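Local coordinates for guanylate kinase (Stenotrophomonas maltophilia, PDB 7S5E), which transfers a phosphate group from ATP to GMP, giving ADP and GDP, and is thereby thought to serve the recycling of GMP, at residues Ala28-Ala33 against Thr136-Pro141. Sequence-based numbering, arbitrary orientation.
With ADP (adenosine-5'-diphosphate), chain J.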
loop_
_atom_site.group_PDB
_atom_site.type_symbol
_atom_site.label_atom_id
_atom_site.label_comp_id
_atom_site.label_asym_id
_atom_site.label_seq_id
_atom_site.Cartn_x
_atom_site.Cartn_y
_atom_site.Cartn_z
ATOM N N ALA A 28 -7.256 9.485 -9.114
ATOM C CA ALA A 28 -7.405 10.837 -9.621
ATOM C C ALA A 28 -6.114 11.279 -10.290
ATOM O O ALA A 28 -5.020 10.835 -9.926
ATOM C CB ALA A 28 -7.776 11.796 -8.505
ATOM N N ALA A 29 -6.258 12.146 -11.290
ATOM C CA ALA A 29 -5.134 12.678 -12.050
ATOM C C ALA A 29 -5.653 13.765 -12.969
ATOM O O ALA A 29 -6.812 13.695 -13.392
ATOM C CB ALA A 29 -4.443 11.590 -12.870
ATOM N N PRO A 30 -4.848 14.764 -13.324
ATOM C CA PRO A 30 -5.262 15.662 -14.402
ATOM C C PRO A 30 -5.330 14.883 -15.701
ATOM O O PRO A 30 -4.631 13.885 -15.890
ATOM C CB PRO A 30 -4.151 16.718 -14.435
ATOM C CG PRO A 30 -2.951 15.996 -13.939
ATOM C CD PRO A 30 -3.470 15.043 -12.878
ATOM N N SER A 31 -6.204 15.332 -16.596
ATOM C CA SER A 31 -6.283 14.689 -17.898
ATOM C C SER A 31 -4.930 14.773 -18.587
ATOM O O SER A 31 -4.214 15.772 -18.477
ATOM C CB SER A 31 -7.375 15.329 -18.750
ATOM O OG SER A 31 -7.090 16.687 -18.987
ATOM N N GLY A 32 -4.578 13.709 -19.295
ATOM C CA GLY A 32 -3.305 13.628 -19.967
ATOM C C GLY A 32 -2.171 13.073 -19.132
ATOM O O GLY A 32 -1.072 12.887 -19.662
ATOM N N ALA A 33 -2.397 12.780 -17.854
ATOM C CA ALA A 33 -1.374 12.090 -17.082
ATOM C C ALA A 33 -1.393 10.589 -17.332
ATOM O O ALA A 33 -0.459 9.896 -16.918
ATOM C CB ALA A 33 -1.537 12.376 -15.585
ATOM N N THR A 136 -7.210 5.916 -1.893
ATOM C CA THR A 136 -7.122 6.954 -2.917
ATOM C C THR A 136 -5.700 7.083 -3.454
ATOM O O THR A 136 -4.730 7.036 -2.690
ATOM C CB THR A 136 -7.623 8.314 -2.381
ATOM O OG1 THR A 136 -6.786 8.769 -1.315
ATOM C CG2 THR A 136 -9.048 8.181 -1.870
ATOM N N VAL A 137 -5.589 7.190 -4.782
ATOM C CA VAL A 137 -4.315 7.270 -5.488
ATOM C C VAL A 137 -4.342 8.459 -6.444
ATOM O O VAL A 137 -5.348 8.700 -7.116
ATOM C CB VAL A 137 -4.012 5.968 -6.257
ATOM C CG1 VAL A 137 -2.683 6.086 -6.982
ATOM C CG2 VAL A 137 -4.017 4.765 -5.309
ATOM N N PHE A 138 -3.249 9.214 -6.493
ATOM C CA PHE A 138 -3.094 10.326 -7.422
ATOM C C PHE A 138 -1.969 10.013 -8.402
ATOM O O PHE A 138 -0.903 9.534 -7.998
ATOM C CB PHE A 138 -2.795 11.637 -6.686
ATOM C CG PHE A 138 -3.122 12.872 -7.487
ATOM C CD1 PHE A 138 -4.426 13.338 -7.568
ATOM C CD2 PHE A 138 -2.137 13.555 -8.166
ATOM C CE1 PHE A 138 -4.729 14.465 -8.297
ATOM C CE2 PHE A 138 -2.438 14.681 -8.894
ATOM C CZ PHE A 138 -3.738 15.137 -8.959
ATOM N N ILE A 139 -2.211 10.256 -9.688
ATOM C CA ILE A 139 -1.219 9.995 -10.725
ATOM C C ILE A 139 -0.690 11.324 -11.237
ATOM O O ILE A 139 -1.468 12.215 -11.606
ATOM C CB ILE A 139 -1.783 9.143 -11.874
ATOM C CG1 ILE A 139 -2.346 7.826 -11.327
ATOM C CG2 ILE A 139 -0.685 8.856 -12.876
ATOM C CD1 ILE A 139 -2.883 6.877 -12.390
ATOM N N LEU A 140 0.638 11.446 -11.274
ATOM C CA LEU A 140 1.337 12.629 -11.724
ATOM C C LEU A 140 2.059 12.358 -13.039
ATOM O O LEU A 140 2.552 11.246 -13.267
ATOM C CB LEU A 140 2.384 13.088 -10.703
ATOM C CG LEU A 140 1.937 13.698 -9.382
ATOM C CD1 LEU A 140 3.148 13.943 -8.508
ATOM C CD2 LEU A 140 1.168 14.993 -9.623
ATOM N N PRO A 141 2.145 13.355 -13.917
ATOM C CA PRO A 141 3.004 13.238 -15.097
ATOM C C PRO A 141 4.463 13.357 -14.702
ATOM O O PRO A 141 4.776 13.925 -13.648
ATOM C CB PRO A 141 2.560 14.420 -15.969
ATOM C CG PRO A 141 2.073 15.440 -14.978
ATOM C CD PRO A 141 1.421 14.640 -13.878
HETATM P PB ADP J . -5.914 10.693 -19.030
HETATM O O1B ADP J . -5.104 11.088 -17.771
HETATM O O2B ADP J . -7.008 9.653 -18.742
HETATM O O3B ADP J . -6.562 11.894 -19.762
HETATM P PA ADP J . -5.134 8.687 -20.964
HETATM O O1A ADP J . -4.853 7.470 -20.158
HETATM O O2A ADP J . -6.549 8.673 -21.545
HETATM O O3A ADP J . -4.956 10.013 -20.101
HETATM O "O5'" ADP J . -4.096 8.982 -22.096
HETATM C "C5'" ADP J . -3.147 10.060 -21.995
HETATM C "C4'" ADP J . -2.271 9.971 -23.214
HETATM O "O4'" ADP J . -0.899 9.751 -22.812
HETATM C "C3'" ADP J . -2.618 8.803 -24.128
HETATM O "O3'" ADP J . -2.290 9.140 -25.472
HETATM C "C2'" ADP J . -1.760 7.677 -23.547
HETATM O "O2'" ADP J . -1.521 6.630 -24.479
HETATM C "C1'" ADP J . -0.486 8.448 -23.191
HETATM N N9 ADP J . 0.298 7.877 -22.098
HETATM C C8 ADP J . -0.173 7.358 -20.921
HETATM N N7 ADP J . 0.768 6.985 -20.089
HETATM C C5 ADP J . 1.943 7.274 -20.766
HETATM C C6 ADP J . 3.301 7.131 -20.422
HETATM N N6 ADP J . 3.726 6.638 -19.253
HETATM N N1 ADP J . 4.224 7.519 -21.328
HETATM C C2 ADP J . 3.808 8.014 -22.497
HETATM N N3 ADP J . 2.559 8.202 -22.931
HETATM C C4 ADP J . 1.667 7.816 -22.013
#
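Ala28, the last residue of strand 24-28, pairs in parallel with Phe138 of strand 135-140: Ala28 N donates a hydrogen bond to Val137 O at 2.9 Å, and Ile139 N returns a bond to Ala28 O, also 2.9 Å and fairly straight at 157°. The Phe138 CA hydrogen adds a CH···O contact to the same Ala28 O. The chain then leaves the sheet but stays beside strand 135-140. The methyl of Ala28 lies on the same side of the sheet as the Phe138 ring and meets it at CD1, 3.8 Å from CB. With CG anti to the backbone N (chi1 -159°), the ring leans along the departing chain, so that Ala28 O and Ala29 CA lie over one of its faces, Ala29 CA near the rim. Farther on, the Pro30 side chain runs roughly at right angles to that of Phe138, its CD 3.9 Å from Phe138 CZ. Ala29 CB packs against Ile139 CB at 3.7 Å. This departing chain is the start of the P-loop (Walker A) of the nucleoside-monophosphate kinase fold, passing from strand 24-28 to helix 35-45 beside the neighbouring parallel strand. A type II turn from Pro30 to Ala33, closed by Ala33 N on Pro30 O, aims Gly32 N at the beta-phosphate of ADP, where it bonds O3B at 2.7 Å and 165°. Gly34, Lys35, Ser36 and Ser37 supply further hydrogen bonds to the nucleotide, while Lys35 NZ also bonds Ala29 O. The far side of the turn comes back to the strand's end: Ala33 CB rests 4.1 Å from Pro141 CD, and Ala33 O accepts a bond from Asn185 ND2, a residue whose OD1 also binds ADP. Helix 159-173 touches Pro30 and Pro141 through Met173, and Leu220 of the second subunit packs on Leu140 and Pro141.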